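Local structure of DNA repair protein rhp9/CRB2 (2FHD) at residues V12-K17 with Y24-V29; V69-R74 with T121-P126; G76-T81 with L108-I113; R87-Q92 with N102-I107. The protein is a DNA repair protein of fission yeast that, through its tandem tudor domains, probably recognises histone H4 in a methylation state-specific way. All coordinates share one frame; numbering follows the deposited sequence.

Interaction 1 of 4, residues V12-K17 with Y24-V29; sequences VLAFFK and YPATLV
Val12 and Ala26 hold each other by both backbone polar groups: Val12 N gives its hydrogen to Ala26 O at 2.8 Å, nearly straight at 175°, and Ala26 N returns one to Val12 O, also at 2.8 Å but more bent. Two residues on, Ala14 and Tyr24 repeat the exchange, with Ala14 N to Tyr24 O at 2.9 Å and Tyr24 N back to Ala14 O. These are the two hydrogen-bonded pairs of an antiparallel hairpin, strands 11-15 and 23-32, in the SH3-like five-stranded sheet of the first tudor domain. Leu13 and Pro25 form the non-hydrogen-bonded pair between them. Pro25 lacks an N-H, but at this position its nitrogen points away from strand 11-15, so the pairing with that strand loses nothing; its CA makes a C-H...O contact with Val12 O.

The strands are strongly twisted, 109° between their short axes. Val12, Ala14 and Ala26 put their side chains on one face, where Ala26 CB lies 4.1 Å from Ala14 CB and also touches Val12 CG2. Val44 of strand 41-46 packs against Val12 and Ala14. The other branch, Val12 CG1, anti to the carbonyl carbon, reaches Leu28 CB. On the opposite face Leu13 CD2 leans over the Pro25 ring, 4.1 Å from its CD.

Toward the hairpin's turn, Phe16 meets Phe46 edge-to-face, while Tyr24 also packs on Val36 of a third subunit. Between Phe16 and Tyr24 the touch is by Phe16 CB, which sits in the plane of the Tyr24 ring at its edge, 3.6 Å from CD2.

Interaction 2 of 4, residues V69-R74 with T121-P126; sequences VVQSTR and TIYVAP
Gln71 lays its CB over one face of the Tyr123 ring, 3.4 Å above the plane and displaced toward the rim, a CH-pi contact with CZ and CE2 as the nearest ring atoms. Tyr123 CG stands between the backbone N and the carbonyl carbon (chi1 66°), which starts the side chain toward Gln71. The edge of the same ring meets backbone: CE2 is 3.5 Å from Thr73 N. Beyond it, the hydroxyl is hydrogen-bonded to Gly76 O, and Phe22 of the first tudor domain meets the ring edge-to-face. An alanine in place of Tyr123 would probably leave Gly76 O without this partner and open a gap beneath Gln71 CB and beside Phe22.

The backbones beneath form the pairing of the first and last strands of the second tudor domain, 69-72 with 122-123, antiparallel as in SH3-like barrels. Gln71 N donates to Tyr123 O at 2.9 Å. The return bond from Tyr123 N to Gln71 O is longer, 3.1 Å. Thr73 N extends the ladder to Thr121 O at 3.0 Å.

On the other side Val70 and Ile122 cross obliquely, Val70 CG2 lying 3.9 Å from Ile122 CD1. Val70 CG1 turns to Val124 CG2 instead, and Leu108 and Val106 of strand 105-110 add to this apolar layer. Toward the loop, the Arg74 side chain passes Thr121 at about a right angle, with its CG 3.6 Å from Thr121 OG1.

Interaction 3 of 4, residues G76-T81 with L108-I113; sequences GKIKHT and LAHGEI. With PO4 (phosphate ion), chain K.
Thr81 O takes a hydrogen bond from Ala109 N at 2.8 Å, and Thr81 N answers with one to Ala109 O. The Leu108 CA-H also leans on Thr81 O. A water lies beside this pair, 3.2 Å from Thr81 OG1, and gives weak bonds to Ala109 O and Gly111 O.

The next bond is made by a side chain: His110 ND1 donates to Lys79 O at 2.9 Å, so a ring N-H carries on the cross-strand contacts past the Thr81-Ala109 pair. His110 CG is anti to its backbone N (chi1 179°), which starts the side chain toward the 76-81 side. Ile78 CG2 sits over one face of the His110 ring, 3.7 Å above the plane. This is the end of the antiparallel pairing of strands 80-86 and 105-110 in the second tudor domain, where the chain turns into strand 113-118.

His80 presents its ring face to the His110 edge, planes 52° apart, and His110 CB rides over that face, 3.5 Å from His80 CE1. His80 CB touches Leu108 CB. An alanine at His80 would probably leave His110 CB and the edge of the His110 ring without the face they rest against, and open a gap there.

A phosphate, probably from the crystallisation liquor, accepts from Lys79 N through its O1 at 2.9 Å and from Gly76 N of a second subunit.

Interaction 4 of 4, residues R87-Q92 with N102-I107; sequences RSTNEQ and NNDMVI
Arg87 and Asn103 bring their backbones together, CA atoms 4.4 Å apart, where the chain leaves strand 80-86 and comes back toward strand 105-110, and side chains make the bonds across. The Arg87 guanidinium does most of the gripping. Its NE donates to Asn102 O at 2.9 Å, in that carbonyl's plane, while NH2 makes a weak bond of 3.3 Å to Asn102 OD1. NH1 turns back on its own segment: it bonds Glu91 O at 2.8 Å, in the guanidinium plane, and also Thr89 O, approaching from above that carbonyl's plane. Two of these bonds, one of them weak, tie Arg87 to Asn102 and two hold it to its own loop; together the four would limit rotation of the guanidinium.

In the second tudor domain this is the mouth of a long connection between two neighbouring strands, and a classic beta bulge marks it, Asp104 and Met105 both facing Phe86. Thr89 OG1 accepts from Glu91 N, closing an ST turn.

Asp104 CG lies anti to its backbone N (chi1 -162°), on the side of Ser88. Ser88 OG donates to Asp104 OD2 at 2.5 Å, and Ser88 N adds a weak bond to the same oxygen. Beside them Ser88 CB rests 3.7 Å from CG of Met105, a selenomethionine.

Overall arrangement
Interaction 1 belongs to the first tudor domain and comes first along the chain; interactions 2, 3 and 4 all lie in the five-stranded sheet of the second. There 69-74 with 121-126 pairs the outer ends of the domain's sequence and encloses interaction 3, which in turn encloses interaction 4. The last two share strand 105-110 but sit about 20 Å apart, centre to centre, near its opposite ends. Interactions 2 and 3 lie about 10 Å apart, joined by Val70 O with His80 N. Interactions 1 and 2, about 13 Å apart, touch across the domain boundary, where Tyr24 CE1 packs on Tyr123 CB, so the two tudor domains abut directly.

Interaction 1 of 4, residues V12-K17 with Y24-V29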
loop_
_atom_site.group_PDB
_atom_site.type_symbol
_atom_site.label_atom_id
_atom_site.label_comp_id
_atom_site.label_asym_id
_atom_site.label_seq_id
_atom_site.Cartn_x
_atom_site.Cartn_y
_atom_site.Cartn_z
ATOM N N VAL A 12 -10.757 -3.344 16.293
ATOM C CA VAL A 12 -9.974 -4.084 17.280
ATOM C C VAL A 12 -9.078 -3.111 18.038
ATOM O O VAL A 12 -8.954 -1.936 17.636
ATOM C CB VAL A 12 -9.113 -5.285 16.626
ATOM C CG1 VAL A 12 -10.106 -6.374 16.086
ATOM C CG2 VAL A 12 -8.169 -4.805 15.430
ATOM N N LEU A 13 -8.494 -3.614 19.117
ATOM C CA LEU A 13 -7.353 -3.057 19.765
ATOM C C LEU A 13 -6.211 -4.038 19.413
ATOM O O LEU A 13 -6.288 -5.245 19.694
ATOM C CB LEU A 13 -7.602 -2.969 21.284
ATOM C CG LEU A 13 -8.595 -1.861 21.716
ATOM C CD1 LEU A 13 -9.181 -2.095 23.137
ATOM C CD2 LEU A 13 -7.972 -0.414 21.660
ATOM N N ALA A 14 -5.182 -3.545 18.745
ATOM C CA ALA A 14 -4.199 -4.405 18.204
ATOM C C ALA A 14 -2.882 -3.943 18.831
ATOM O O ALA A 14 -2.676 -2.744 19.071
ATOM C CB ALA A 14 -4.208 -4.286 16.669
ATOM N N PHE A 15 -1.985 -4.892 19.103
ATOM C CA PHE A 15 -0.679 -4.561 19.680
ATOM C C PHE A 15 0.194 -3.893 18.642
ATOM O O PHE A 15 0.438 -4.488 17.593
ATOM C CB PHE A 15 0.009 -5.836 20.118
ATOM C CG PHE A 15 1.410 -5.639 20.658
ATOM C CD1 PHE A 15 1.623 -5.052 21.900
ATOM C CD2 PHE A 15 2.532 -6.077 19.922
ATOM C CE1 PHE A 15 2.945 -4.895 22.428
ATOM C CE2 PHE A 15 3.873 -5.903 20.438
ATOM C CZ PHE A 15 4.070 -5.364 21.706
ATOM N N PHE A 16 0.674 -2.694 18.940
ATOM C CA PHE A 16 1.571 -1.999 18.064
ATOM C C PHE A 16 3.004 -2.405 18.383
ATOM O O PHE A 16 3.517 -2.151 19.482
ATOM C CB PHE A 16 1.354 -0.485 18.144
ATOM C CG PHE A 16 2.292 0.299 17.268
ATOM C CD1 PHE A 16 2.111 0.332 15.886
ATOM C CD2 PHE A 16 3.384 0.984 17.824
ATOM C CE1 PHE A 16 3.007 1.063 15.043
ATOM C CE2 PHE A 16 4.269 1.719 17.006
ATOM C CZ PHE A 16 4.070 1.746 15.596
ATOM N N LYS A 17 3.617 -3.046 17.380
ATOM C CA LYS A 17 4.865 -3.822 17.488
ATOM C C LYS A 17 6.130 -2.961 17.435
ATOM O O LYS A 17 7.217 -3.421 17.864
ATOM C CB LYS A 17 4.900 -4.925 16.418
ATOM C CG LYS A 17 4.208 -6.256 16.864
ATOM C CD LYS A 17 3.727 -7.172 15.769
ATOM C CE LYS A 17 4.582 -7.078 14.571
ATOM N NZ LYS A 17 4.159 -8.156 13.643
ATOM N N TYR A 24 -3.508 -0.261 20.308
ATOM C CA TYR A 24 -4.236 0.886 19.786
ATOM C C TYR A 24 -5.464 0.444 19.011
ATOM O O TYR A 24 -5.506 -0.709 18.539
ATOM C CB TYR A 24 -3.353 1.722 18.853
ATOM C CG TYR A 24 -2.228 2.459 19.517
ATOM C CD1 TYR A 24 -2.402 3.699 20.090
ATOM C CD2 TYR A 24 -0.956 1.919 19.544
ATOM C CE1 TYR A 24 -1.310 4.369 20.726
ATOM C CE2 TYR A 24 0.101 2.553 20.116
ATOM C CZ TYR A 24 -0.061 3.774 20.717
ATOM O OH TYR A 24 1.091 4.391 21.270
ATOM N N PRO A 25 -6.421 1.371 18.789
ATOM C CA PRO A 25 -7.582 1.111 17.873
ATOM C C PRO A 25 -7.120 0.784 16.422
ATOM O O PRO A 25 -6.245 1.446 15.876
ATOM C CB PRO A 25 -8.384 2.437 17.941
ATOM C CG PRO A 25 -8.022 3.051 19.299
ATOM C CD PRO A 25 -6.504 2.731 19.386
ATOM N N ALA A 26 -7.709 -0.225 15.788
ATOM C CA ALA A 26 -7.312 -0.529 14.432
ATOM C C ALA A 26 -8.550 -1.177 13.833
ATOM O O ALA A 26 -9.540 -1.459 14.551
ATOM C CB ALA A 26 -6.187 -1.476 14.482
ATOM N N THR A 27 -8.497 -1.430 12.534
ATOM C CA THR A 27 -9.453 -2.252 11.815
ATOM C C THR A 27 -8.820 -3.601 11.421
ATOM O O THR A 27 -7.706 -3.661 10.871
ATOM C CB THR A 27 -9.837 -1.453 10.589
ATOM O OG1 THR A 27 -10.450 -0.236 11.051
ATOM C CG2 THR A 27 -10.864 -2.191 9.678
ATOM N N LEU A 28 -9.486 -4.695 11.778
ATOM C CA LEU A 28 -9.150 -6.025 11.259
ATOM C C LEU A 28 -9.454 -6.082 9.725
ATOM O O LEU A 28 -10.614 -5.949 9.297
ATOM C CB LEU A 28 -9.928 -7.125 12.011
ATOM C CG LEU A 28 -9.689 -8.608 11.631
ATOM C CD1 LEU A 28 -8.208 -8.873 11.467
ATOM C CD2 LEU A 28 -10.365 -9.645 12.571
ATOM N N VAL A 29 -8.398 -6.262 8.947
ATOM C CA VAL A 29 -8.438 -6.133 7.522
ATOM C C VAL A 29 -8.642 -7.530 6.858
ATOM O O VAL A 29 -9.482 -7.693 5.950
ATOM C CB VAL A 29 -7.120 -5.395 7.002
ATOM C CG1 VAL A 29 -7.052 -5.466 5.503
ATOM C CG2 VAL A 29 -7.088 -3.961 7.361
#

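Interaction 2 of 4, residues V69-R74 with T121-P126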
loop_
_atom_site.group_PDB
_atom_site.type_symbol
_atom_site.label_atom_id
_atom_site.label_comp_id
_atom_site.label_asym_id
_atom_site.label_seq_id
_atom_site.Cartn_x
_atom_site.Cartn_y
_atom_site.Cartn_z
ATOM N N VAL A 69 -9.104 -0.675 32.770
ATOM C CA VAL A 69 -8.091 0.347 32.957
ATOM C C VAL A 69 -7.472 0.672 31.578
ATOM O O VAL A 69 -6.850 -0.202 30.921
ATOM C CB VAL A 69 -7.015 -0.169 34.014
ATOM C CG1 VAL A 69 -5.778 0.681 34.084
ATOM C CG2 VAL A 69 -7.628 -0.249 35.403
ATOM N N VAL A 70 -7.567 1.947 31.176
ATOM C CA VAL A 70 -7.101 2.397 29.906
ATOM C C VAL A 70 -6.405 3.749 30.010
ATOM O O VAL A 70 -6.467 4.412 31.040
ATOM C CB VAL A 70 -8.290 2.512 28.941
ATOM C CG1 VAL A 70 -9.008 1.184 28.838
ATOM C CG2 VAL A 70 -9.276 3.634 29.415
ATOM N N GLN A 71 -5.763 4.188 28.939
ATOM C CA GLN A 71 -5.319 5.583 28.853
ATOM C C GLN A 71 -6.006 6.262 27.719
ATOM O O GLN A 71 -6.747 5.614 26.944
ATOM C CB GLN A 71 -3.828 5.614 28.715
ATOM C CG GLN A 71 -3.292 5.149 30.007
ATOM C CD GLN A 71 -1.957 4.528 29.947
ATOM O OE1 GLN A 71 -1.003 5.200 30.212
ATOM N NE2 GLN A 71 -1.871 3.228 29.660
ATOM N N SER A 72 -5.842 7.580 27.651
ATOM C CA SER A 72 -6.374 8.353 26.526
ATOM C C SER A 72 -5.289 9.356 26.164
ATOM O O SER A 72 -4.586 9.893 27.009
ATOM C CB SER A 72 -7.709 9.037 26.872
ATOM O OG SER A 72 -7.961 10.164 26.071
ATOM N N THR A 73 -5.089 9.442 24.878
ATOM C CA THR A 73 -4.312 10.446 24.182
ATOM C C THR A 73 -4.495 11.984 24.584
ATOM O O THR A 73 -3.594 12.753 24.418
ATOM C CB THR A 73 -4.631 10.111 22.671
ATOM O OG1 THR A 73 -3.515 9.458 22.051
ATOM C CG2 THR A 73 -5.138 11.189 21.935
ATOM N N ARG A 74 -5.627 12.376 25.125
ATOM C CA ARG A 74 -5.902 13.685 25.584
ATOM C C ARG A 74 -5.688 13.919 27.074
ATOM O O ARG A 74 -5.819 15.074 27.531
ATOM C CB ARG A 74 -7.364 13.952 25.322
ATOM C CG ARG A 74 -7.596 13.945 23.778
ATOM C CD ARG A 74 -8.903 14.525 23.481
ATOM N NE ARG A 74 -9.109 14.647 22.043
ATOM C CZ ARG A 74 -10.237 15.170 21.546
ATOM N NH1 ARG A 74 -11.192 15.656 22.412
ATOM N NH2 ARG A 74 -10.370 15.284 20.217
ATOM N N THR A 121 -9.403 7.907 20.907
ATOM C CA THR A 121 -8.284 8.463 21.718
ATOM C C THR A 121 -7.732 7.370 22.723
ATOM O O THR A 121 -6.660 7.474 23.300
ATOM C CB THR A 121 -8.980 9.697 22.407
ATOM O OG1 THR A 121 -8.488 10.978 21.978
ATOM C CG2 THR A 121 -9.305 9.533 23.772
ATOM N N ILE A 122 -8.470 6.291 22.901
ATOM C CA ILE A 122 -8.029 5.200 23.757
ATOM C C ILE A 122 -6.760 4.518 23.321
ATOM O O ILE A 122 -6.525 4.260 22.131
ATOM C CB ILE A 122 -9.174 4.146 23.902
ATOM C CG1 ILE A 122 -10.385 4.810 24.567
ATOM C CG2 ILE A 122 -8.751 2.834 24.644
ATOM C CD1 ILE A 122 -10.189 5.312 26.019
ATOM N N TYR A 123 -5.936 4.164 24.302
ATOM C CA TYR A 123 -4.847 3.219 24.053
ATOM C C TYR A 123 -4.623 2.477 25.334
ATOM O O TYR A 123 -5.092 2.920 26.388
ATOM C CB TYR A 123 -3.586 3.890 23.537
ATOM C CG TYR A 123 -2.884 4.842 24.513
ATOM C CD1 TYR A 123 -1.728 4.460 25.182
ATOM C CD2 TYR A 123 -3.391 6.137 24.754
ATOM C CE1 TYR A 123 -1.062 5.338 26.075
ATOM C CE2 TYR A 123 -2.742 7.021 25.644
ATOM C CZ TYR A 123 -1.569 6.613 26.283
ATOM O OH TYR A 123 -0.929 7.504 27.144
ATOM N N VAL A 124 -3.996 1.302 25.247
ATOM C CA VAL A 124 -4.019 0.370 26.367
ATOM C C VAL A 124 -2.675 -0.283 26.600
ATOM O O VAL A 124 -2.023 -0.749 25.653
ATOM C CB VAL A 124 -5.152 -0.708 26.246
ATOM C CG1 VAL A 124 -5.411 -1.340 27.634
ATOM C CG2 VAL A 124 -6.437 -0.084 25.772
ATOM N N ALA A 125 -2.247 -0.291 27.861
ATOM C CA ALA A 125 -1.048 -0.956 28.197
ATOM C C ALA A 125 -1.260 -2.461 28.066
ATOM O O ALA A 125 -2.270 -3.003 28.532
ATOM C CB ALA A 125 -0.626 -0.599 29.579
ATOM N N PRO A 126 -0.289 -3.144 27.459
ATOM C CA PRO A 126 -0.369 -4.605 27.488
ATOM C C PRO A 126 -0.662 -5.223 28.892
ATOM O O PRO A 126 -1.388 -6.230 28.948
ATOM C CB PRO A 126 1.038 -5.037 26.948
ATOM C CG PRO A 126 1.458 -3.886 26.074
ATOM C CD PRO A 126 0.946 -2.652 26.780
#

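Interaction 3 of 4, residues G76-T81 with L108-I113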
loop_
_atom_site.group_PDB
_atom_site.type_symbol
_atom_site.label_atom_id
_atom_site.label_comp_id
_atom_site.label_asym_id
_atom_site.label_seq_id
_atom_site.Cartn_x
_atom_site.Cartn_y
_atom_site.Cartn_z
ATOM N N GLY A 76 -2.703 12.588 28.728
ATOM C CA GLY A 76 -1.339 12.232 29.068
ATOM C C GLY A 76 -1.256 10.740 29.326
ATOM O O GLY A 76 -1.884 9.946 28.603
ATOM N N LYS A 77 -0.503 10.357 30.371
ATOM C CA LYS A 77 -0.240 8.939 30.696
ATOM C C LYS A 77 -1.069 8.487 31.917
ATOM O O LYS A 77 -0.845 7.406 32.454
ATOM C CB LYS A 77 1.256 8.726 30.974
ATOM C CG LYS A 77 2.063 8.142 29.847
ATOM C CD LYS A 77 3.125 9.054 29.245
ATOM C CE LYS A 77 4.090 9.680 30.292
ATOM N NZ LYS A 77 5.127 8.691 30.733
ATOM N N ILE A 78 -2.033 9.308 32.319
ATOM C CA ILE A 78 -2.831 9.084 33.496
ATOM C C ILE A 78 -3.802 7.941 33.216
ATOM O O ILE A 78 -4.589 7.997 32.290
ATOM C CB ILE A 78 -3.674 10.338 33.799
ATOM C CG1 ILE A 78 -2.802 11.590 33.936
ATOM C CG2 ILE A 78 -4.449 10.120 35.055
ATOM C CD1 ILE A 78 -3.648 12.951 34.075
ATOM N N LYS A 79 -3.709 6.895 33.995
ATOM C CA LYS A 79 -4.568 5.751 33.835
ATOM C C LYS A 79 -5.970 6.041 34.378
ATOM O O LYS A 79 -6.084 6.668 35.417
ATOM C CB LYS A 79 -3.921 4.519 34.514
ATOM C CG LYS A 79 -2.809 3.957 33.698
ATOM C CD LYS A 79 -2.385 2.573 34.118
ATOM C CE LYS A 79 -1.249 2.161 33.244
ATOM N NZ LYS A 79 -0.700 0.805 33.564
ATOM N N HIS A 80 -7.013 5.565 33.686
ATOM C CA HIS A 80 -8.394 5.816 34.035
ATOM C C HIS A 80 -9.140 4.509 34.031
ATOM O O HIS A 80 -8.680 3.620 33.450
ATOM C CB HIS A 80 -9.010 6.781 32.974
ATOM C CG HIS A 80 -8.535 8.186 33.120
ATOM N ND1 HIS A 80 -9.306 9.173 33.692
ATOM C CD2 HIS A 80 -7.347 8.767 32.819
ATOM C CE1 HIS A 80 -8.639 10.316 33.692
ATOM N NE2 HIS A 80 -7.435 10.092 33.197
ATOM N N THR A 81 -10.303 4.394 34.632
ATOM C CA THR A 81 -11.144 3.239 34.421
ATOM C C THR A 81 -12.351 3.680 33.540
ATOM O O THR A 81 -12.800 4.842 33.547
ATOM C CB THR A 81 -11.618 2.563 35.768
ATOM O OG1 THR A 81 -12.335 3.544 36.534
ATOM C CG2 THR A 81 -10.453 2.228 36.597
ATOM N N LEU A 108 -14.455 8.149 31.262
ATOM C CA LEU A 108 -13.287 7.668 31.999
ATOM C C LEU A 108 -13.239 8.290 33.387
ATOM O O LEU A 108 -13.573 9.460 33.529
ATOM C CB LEU A 108 -12.061 8.123 31.273
ATOM C CG LEU A 108 -11.916 7.488 29.898
ATOM C CD1 LEU A 108 -10.599 7.915 29.251
ATOM C CD2 LEU A 108 -12.009 5.949 30.006
ATOM N N ALA A 109 -12.814 7.527 34.404
ATOM C CA ALA A 109 -12.726 7.993 35.796
ATOM C C ALA A 109 -11.327 7.850 36.313
ATOM O O ALA A 109 -10.592 6.908 35.999
ATOM C CB ALA A 109 -13.689 7.220 36.689
ATOM N N HIS A 110 -10.916 8.833 37.082
ATOM C CA HIS A 110 -9.641 8.766 37.771
ATOM C C HIS A 110 -9.925 9.286 39.125
ATOM O O HIS A 110 -9.875 10.492 39.402
ATOM C CB HIS A 110 -8.520 9.525 37.122
ATOM C CG HIS A 110 -7.244 9.439 37.884
ATOM N ND1 HIS A 110 -6.370 8.383 37.752
ATOM C CD2 HIS A 110 -6.685 10.280 38.798
ATOM C CE1 HIS A 110 -5.334 8.574 38.555
ATOM N NE2 HIS A 110 -5.500 9.718 39.195
ATOM N N GLY A 111 -10.171 8.320 39.991
ATOM C CA GLY A 111 -10.769 8.569 41.230
ATOM C C GLY A 111 -12.244 8.488 40.879
ATOM O O GLY A 111 -12.756 7.528 40.187
ATOM N N GLU A 112 -12.917 9.516 41.352
ATOM C CA GLU A 112 -14.269 9.734 41.022
ATOM C C GLU A 112 -14.410 11.030 40.203
ATOM O O GLU A 112 -15.475 11.598 40.152
ATOM C CB GLU A 112 -14.982 9.905 42.323
ATOM C CG GLU A 112 -14.244 10.872 43.265
ATOM C CD GLU A 112 -14.921 10.877 44.602
ATOM O OE1 GLU A 112 -15.040 9.714 45.147
ATOM O OE2 GLU A 112 -15.357 12.008 45.041
ATOM N N ILE A 113 -13.332 11.441 39.548
ATOM C CA ILE A 113 -13.366 12.496 38.611
ATOM C C ILE A 113 -13.525 11.916 37.189
ATOM O O ILE A 113 -12.642 11.245 36.678
ATOM C CB ILE A 113 -12.131 13.410 38.811
ATOM C CG1 ILE A 113 -12.255 14.139 40.174
ATOM C CG2 ILE A 113 -11.963 14.434 37.670
ATOM C CD1 ILE A 113 -11.005 13.974 40.947
HETATM P P PO4 K . -1.392 6.806 37.072
HETATM O O1 PO4 K . -1.279 6.533 35.595
HETATM O O2 PO4 K . -0.128 6.239 37.733
HETATM O O3 PO4 K . -1.405 8.317 37.316
HETATM O O4 PO4 K . -2.701 6.240 37.648
HETATM O O HOH W 1 -10.828 5.184 38.865
#

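Interaction 4 of 4, residues R87-Q92 with N102-I107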
loop_
_atom_site.group_PDB
_atom_site.type_symbol
_atom_site.label_atom_id
_atom_site.label_comp_id
_atom_site.label_asym_id
_atom_site.label_seq_id
_atom_site.Cartn_x
_atom_site.Cartn_y
_atom_site.Cartn_z
ATOM N N ARG A 87 -22.891 6.076 21.951
ATOM C CA ARG A 87 -22.898 6.779 20.682
ATOM C C ARG A 87 -23.560 8.206 20.752
ATOM O O ARG A 87 -24.748 8.369 21.064
ATOM C CB ARG A 87 -23.526 5.875 19.593
ATOM C CG ARG A 87 -23.290 6.390 18.176
ATOM C CD ARG A 87 -24.065 5.599 17.128
ATOM N NE ARG A 87 -23.064 5.334 16.104
ATOM C CZ ARG A 87 -22.850 6.055 15.000
ATOM N NH1 ARG A 87 -23.653 7.082 14.657
ATOM N NH2 ARG A 87 -21.861 5.674 14.192
ATOM N N SER A 88 -22.774 9.227 20.452
ATOM C CA SER A 88 -23.205 10.596 20.649
ATOM C C SER A 88 -24.100 11.086 19.529
ATOM O O SER A 88 -24.638 12.174 19.598
ATOM C CB SER A 88 -22.016 11.564 20.727
ATOM O OG SER A 88 -21.475 11.748 19.425
ATOM N N THR A 89 -24.241 10.328 18.466
ATOM C CA THR A 89 -24.900 10.892 17.317
ATOM C C THR A 89 -25.497 9.837 16.448
ATOM O O THR A 89 -25.161 8.658 16.547
ATOM C CB THR A 89 -23.943 11.701 16.453
ATOM O OG1 THR A 89 -24.715 12.318 15.418
ATOM C CG2 THR A 89 -22.928 10.750 15.823
ATOM N N ASN A 90 -26.417 10.268 15.598
ATOM C CA ASN A 90 -27.051 9.307 14.747
ATOM C C ASN A 90 -26.525 9.357 13.307
ATOM O O ASN A 90 -26.776 8.433 12.540
ATOM C CB ASN A 90 -28.572 9.257 14.927
ATOM C CG ASN A 90 -29.272 10.492 14.441
ATOM O OD1 ASN A 90 -30.474 10.436 14.252
ATOM N ND2 ASN A 90 -28.556 11.622 14.257
ATOM N N GLU A 91 -25.702 10.375 13.013
ATOM C CA GLU A 91 -25.034 10.530 11.727
ATOM C C GLU A 91 -24.018 9.415 11.494
ATOM O O GLU A 91 -23.598 8.732 12.438
ATOM C CB GLU A 91 -24.321 11.884 11.609
ATOM C CG GLU A 91 -24.904 13.003 12.465
ATOM C CD GLU A 91 -26.095 13.759 11.834
ATOM O OE1 GLU A 91 -25.965 15.008 11.659
ATOM O OE2 GLU A 91 -27.161 13.126 11.546
ATOM N N GLN A 92 -23.672 9.221 10.214
ATOM C CA GLN A 92 -22.659 8.259 9.776
ATOM C C GLN A 92 -21.330 8.756 10.324
ATOM O O GLN A 92 -21.013 9.960 10.240
ATOM C CB GLN A 92 -22.628 8.134 8.234
ATOM C CG GLN A 92 -21.413 7.349 7.667
ATOM C CD GLN A 92 -21.587 6.879 6.186
ATOM O OE1 GLN A 92 -20.598 6.739 5.441
ATOM N NE2 GLN A 92 -22.842 6.628 5.771
ATOM N N ASN A 102 -19.929 0.345 17.481
ATOM C CA ASN A 102 -20.351 1.589 16.859
ATOM C C ASN A 102 -20.534 2.745 17.865
ATOM O O ASN A 102 -21.178 3.726 17.539
ATOM C CB ASN A 102 -21.626 1.379 16.071
ATOM C CG ASN A 102 -21.626 2.135 14.776
ATOM O OD1 ASN A 102 -20.596 2.663 14.337
ATOM N ND2 ASN A 102 -22.770 2.174 14.140
ATOM N N ASN A 103 -19.955 2.624 19.073
ATOM C CA ASN A 103 -19.772 3.752 19.926
ATOM C C ASN A 103 -18.653 4.638 19.476
ATOM O O ASN A 103 -17.686 4.261 18.862
ATOM C CB ASN A 103 -19.551 3.395 21.432
ATOM C CG ASN A 103 -20.618 2.472 21.961
ATOM O OD1 ASN A 103 -21.805 2.808 21.905
ATOM N ND2 ASN A 103 -20.210 1.270 22.438
ATOM N N ASP A 104 -18.739 5.798 20.033
ATOM C CA ASP A 104 -18.108 6.988 19.624
ATOM C C ASP A 104 -17.364 7.673 20.764
ATOM O O ASP A 104 -16.381 8.380 20.553
ATOM C CB ASP A 104 -19.400 7.842 19.481
ATOM C CG ASP A 104 -19.160 8.904 18.738
ATOM O OD1 ASP A 104 -18.105 8.679 18.059
ATOM O OD2 ASP A 104 -19.849 9.873 18.891
HETATM N N MSE A 105 -17.962 7.583 21.963
HETATM C CA MSE A 105 -17.536 8.364 23.144
HETATM C C MSE A 105 -17.294 7.403 24.284
HETATM O O MSE A 105 -17.956 6.382 24.428
HETATM C CB MSE A 105 -18.607 9.389 23.611
HETATM C CG MSE A 105 -18.936 10.463 22.548
HETATM SE SE MSE A 105 -17.420 11.699 22.442
HETATM C CE MSE A 105 -17.087 11.872 20.352
ATOM N N VAL A 106 -16.353 7.759 25.133
ATOM C CA VAL A 106 -16.228 7.018 26.363
ATOM C C VAL A 106 -16.075 7.958 27.571
ATOM O O VAL A 106 -15.359 8.959 27.507
ATOM C CB VAL A 106 -15.059 5.978 26.252
ATOM C CG1 VAL A 106 -13.776 6.674 25.998
ATOM C CG2 VAL A 106 -15.014 5.073 27.507
ATOM N N ILE A 107 -16.731 7.616 28.655
ATOM C CA ILE A 107 -16.506 8.260 29.942
ATOM C C ILE A 107 -15.487 7.442 30.816
ATOM O O ILE A 107 -15.639 6.222 31.058
ATOM C CB ILE A 107 -17.871 8.414 30.703
ATOM C CG1 ILE A 107 -18.923 9.093 29.841
ATOM C CG2 ILE A 107 -17.664 9.105 32.097
ATOM C CD1 ILE A 107 -20.394 8.898 30.463
#